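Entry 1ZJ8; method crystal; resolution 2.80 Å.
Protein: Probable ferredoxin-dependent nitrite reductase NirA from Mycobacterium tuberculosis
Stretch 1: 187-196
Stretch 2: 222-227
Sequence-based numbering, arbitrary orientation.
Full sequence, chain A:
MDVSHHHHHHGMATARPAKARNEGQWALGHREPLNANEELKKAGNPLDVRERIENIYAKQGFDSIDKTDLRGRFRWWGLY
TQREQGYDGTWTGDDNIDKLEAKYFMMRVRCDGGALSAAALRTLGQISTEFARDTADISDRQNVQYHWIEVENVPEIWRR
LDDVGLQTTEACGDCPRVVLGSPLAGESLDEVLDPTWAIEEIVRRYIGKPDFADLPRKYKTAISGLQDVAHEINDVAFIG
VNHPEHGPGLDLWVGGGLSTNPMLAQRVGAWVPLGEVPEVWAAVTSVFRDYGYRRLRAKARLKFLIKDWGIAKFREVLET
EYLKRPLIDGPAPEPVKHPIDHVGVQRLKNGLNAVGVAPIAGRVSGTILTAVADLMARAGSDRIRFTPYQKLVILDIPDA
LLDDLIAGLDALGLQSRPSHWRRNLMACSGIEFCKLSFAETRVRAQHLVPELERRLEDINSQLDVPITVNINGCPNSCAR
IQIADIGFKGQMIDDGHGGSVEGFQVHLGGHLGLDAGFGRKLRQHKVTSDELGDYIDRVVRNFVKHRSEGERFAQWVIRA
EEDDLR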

# COMPACT_ATOMS: atom_id res chain seq x y z
N GLU A 187 3.39 -3.72 -21.29
CA GLU A 187 4.20 -4.86 -21.75
C GLU A 187 3.62 -6.26 -21.46
O GLU A 187 4.11 -7.24 -22.05
N SER A 188 2.61 -6.36 -20.60
CA SER A 188 2.01 -7.65 -20.29
C SER A 188 1.33 -8.25 -21.51
O SER A 188 0.64 -7.56 -22.25
N LEU A 189 1.54 -9.55 -21.70
CA LEU A 189 0.84 -10.29 -22.73
C LEU A 189 -0.66 -10.41 -22.43
O LEU A 189 -1.46 -10.69 -23.33
N ASP A 190 -1.06 -10.19 -21.18
CA ASP A 190 -2.45 -10.42 -20.78
C ASP A 190 -3.22 -9.17 -20.36
O ASP A 190 -4.35 -9.26 -19.93
N GLU A 191 -2.62 -8.00 -20.51
CA GLU A 191 -3.32 -6.78 -20.12
C GLU A 191 -4.42 -6.49 -21.15
O GLU A 191 -4.21 -6.58 -22.35
N VAL A 192 -5.61 -6.16 -20.65
CA VAL A 192 -6.70 -5.72 -21.53
C VAL A 192 -6.30 -4.47 -22.31
O VAL A 192 -6.60 -4.36 -23.49
N LEU A 193 -5.65 -3.53 -21.61
CA LEU A 193 -5.01 -2.35 -22.22
C LEU A 193 -3.90 -1.73 -21.29
O LEU A 193 -3.62 -2.26 -20.20
N ASP A 194 -3.25 -0.65 -21.73
CA ASP A 194 -2.30 0.07 -20.88
C ASP A 194 -2.88 1.42 -20.54
O ASP A 194 -2.83 2.34 -21.36
N PRO A 195 -3.37 1.58 -19.31
CA PRO A 195 -4.04 2.80 -18.98
C PRO A 195 -3.07 3.81 -18.35
O PRO A 195 -3.52 4.80 -17.75
N THR A 196 -1.76 3.58 -18.49
CA THR A 196 -0.77 4.48 -17.91
C THR A 196 -1.09 5.93 -18.24
O THR A 196 -1.04 6.78 -17.36
N ALA A 222 -6.49 3.06 -7.62
CA ALA A 222 -5.83 2.03 -8.39
C ALA A 222 -6.33 1.98 -9.85
O ALA A 222 -7.54 1.92 -10.10
N ILE A 223 -5.40 1.98 -10.81
CA ILE A 223 -5.74 1.90 -12.25
C ILE A 223 -4.86 0.90 -13.02
O ILE A 223 -3.65 1.10 -13.10
N SER A 224 -5.47 -0.15 -13.60
CA SER A 224 -4.70 -1.19 -14.32
C SER A 224 -5.55 -2.02 -15.29
O SER A 224 -6.71 -2.28 -15.04
N GLY A 225 -4.94 -2.45 -16.39
CA GLY A 225 -5.55 -3.42 -17.30
C GLY A 225 -5.30 -4.87 -16.91
O GLY A 225 -5.53 -5.77 -17.73
N LEU A 226 -4.80 -5.09 -15.69
CA LEU A 226 -4.80 -6.40 -15.01
C LEU A 226 -5.37 -6.20 -13.60
O LEU A 226 -5.39 -5.09 -13.10
N GLN A 227 -5.81 -7.27 -12.96
CA GLN A 227 -6.18 -7.20 -11.53
C GLN A 227 -4.94 -7.52 -10.68
O GLN A 227 -4.91 -8.55 -10.02

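The most unusual feature of this contact is that its most extensively covered residue has no side chain. Gly225 loses 75 Å² to the other stretch, out of 319 Å² buried when both sides are summed, and an ideal CB built on it would point toward stretch 1 and lie 2.2 Å from Leu193 O. That is a clash, so the backbone of stretch 1 occupies the space a side chain would need. The real approach is close as well: Leu193 O sits 3.7 Å from Gly225 CA, and the CA atoms of Glu191 and Gly225 are 4.9 Å apart.

The same glycine supplies the one hydrogen bond between the stretches. Val192 N donates to Gly225 O at 2.9 Å with an N-H...O angle of 158°, close enough to linear to be a well-formed bond. The carbonyl also receives a CA-H...O contact, Glu191 CA to Gly225 O at 3.4 Å, with 137° at the hydrogen. No side-chain polar group bonds across the contact, so the side chains contribute by packing.

Leu226 covers one part of this junction. Its CA-to-CB bond runs sideways, but with chi1 m (-72°) and chi2 t (176°) the end of the side chain comes nearer to stretch 1. Leu226 CD2 makes the closest approaches to Asp190 and Glu191, at 3.4 Å from Asp190 O and 3.9 Å from Glu191 CA, while Leu226 CD1 makes the closest approach to Ser188, at 3.7 Å from Ser188 OG. The CA-to-CB bond of Ser188 points toward stretch 2, its side chain is in the t rotamer (-179°), and Ser188 OG accepts a hydrogen bond from Asp190 N (3.1 Å, 161°), a hydrogen bond within stretch 1.

The acidic side chains take little part. Asp190, chi1 m, runs sideways and brings Asp190 CB to 4.2 Å from Leu226 CD2. Glu191, chi1 p and chi2 t, also starts sideways, but its end leads away; Glu191 CB remains 4.3 Å from Leu226 CG, so the aliphatic base supplies the packing.

A second patch is built around Pro195, whose CA-to-CB bond points toward stretch 2 and whose ring has a C-gamma endo pucker. Pro195 CG lies 3.7 Å from Ile223 CG2, an apolar side-chain contact, and also packs on backbone, 3.8 Å from Ser224 CA and 3.9 Å from Gly225 N. Ile223 points toward stretch 1 with chi1 m and chi2 t. Ser224, the next residue along the strand, points away with chi1 t, so the ring meets its backbone instead of its hydroxyl.

Pro195 occupies the N-cap position immediately before a helix. Beside it, Asp194 and Thr196 both point away from stretch 2 and pair with each other: Thr196 N donates to Asp194 OD1 at 3.0 Å (157°), and Thr196 OG1 donates to the same OD1 at a very short 2.4 Å, a value to read cautiously at 2.80 Å resolution.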

# COMPACT_ATOMS: atom_id res chain seq x y z
CB GLU A 187 5.62 -4.76 -21.21
CG GLU A 187 6.34 -3.44 -21.57
CD GLU A 187 6.60 -3.25 -23.07
OE1 GLU A 187 6.42 -4.23 -23.83
OE2 GLU A 187 7.01 -2.13 -23.48
CB SER A 188 1.00 -7.57 -19.13
OG SER A 188 0.44 -8.85 -18.82
CB LEU A 189 1.44 -11.69 -22.92
CG LEU A 189 2.84 -11.77 -23.53
CD1 LEU A 189 3.31 -13.21 -23.62
CD2 LEU A 189 2.91 -11.11 -24.91
CB ASP A 190 -2.44 -11.44 -19.65
CG ASP A 190 -1.57 -12.64 -19.98
OD1 ASP A 190 -1.30 -12.85 -21.18
OD2 ASP A 190 -1.13 -13.36 -19.06
CB GLU A 191 -2.34 -5.59 -19.97
CG GLU A 191 -1.32 -5.42 -21.12
CD GLU A 191 -0.62 -4.07 -21.14
OE1 GLU A 191 0.04 -3.72 -20.13
OE2 GLU A 191 -0.72 -3.35 -22.19
CB VAL A 192 -8.03 -5.43 -20.76
CG1 VAL A 192 -9.11 -4.87 -21.72
CG2 VAL A 192 -8.54 -6.71 -20.01
CB LEU A 193 -6.06 -1.32 -22.62
CG LEU A 193 -6.67 -0.41 -21.55
CD1 LEU A 193 -7.62 0.56 -22.19
CD2 LEU A 193 -7.35 -1.19 -20.47
CB ASP A 194 -0.95 0.28 -21.55
CG ASP A 194 0.04 1.03 -20.66
OD1 ASP A 194 -0.26 1.22 -19.47
OD2 ASP A 194 1.13 1.43 -21.12
CB PRO A 195 -5.06 2.32 -17.96
CG PRO A 195 -4.32 1.29 -17.18
CD PRO A 195 -3.28 0.71 -18.13
CB THR A 196 0.62 4.22 -18.43
OG1 THR A 196 0.97 2.86 -18.18
CG2 THR A 196 1.62 5.15 -17.75
CB ALA A 222 -6.04 0.72 -7.72
CB ILE A 223 -5.61 3.29 -12.90
CG1 ILE A 223 -6.63 4.26 -12.30
CG2 ILE A 223 -5.83 3.19 -14.41
CD1 ILE A 223 -6.45 5.67 -12.76
CB SER A 224 -4.01 -2.13 -13.30
OG SER A 224 -3.38 -3.25 -13.91
CB LEU A 226 -3.37 -6.96 -14.85
CG LEU A 226 -2.62 -7.49 -16.07
CD1 LEU A 226 -1.20 -7.90 -15.68
CD2 LEU A 226 -3.37 -8.65 -16.69
CB GLN A 227 -7.29 -8.21 -11.20
CG GLN A 227 -8.65 -8.01 -11.91
CD GLN A 227 -9.50 -9.29 -11.87
OE1 GLN A 227 -9.88 -9.76 -10.80
NE2 GLN A 227 -9.78 -9.87 -13.04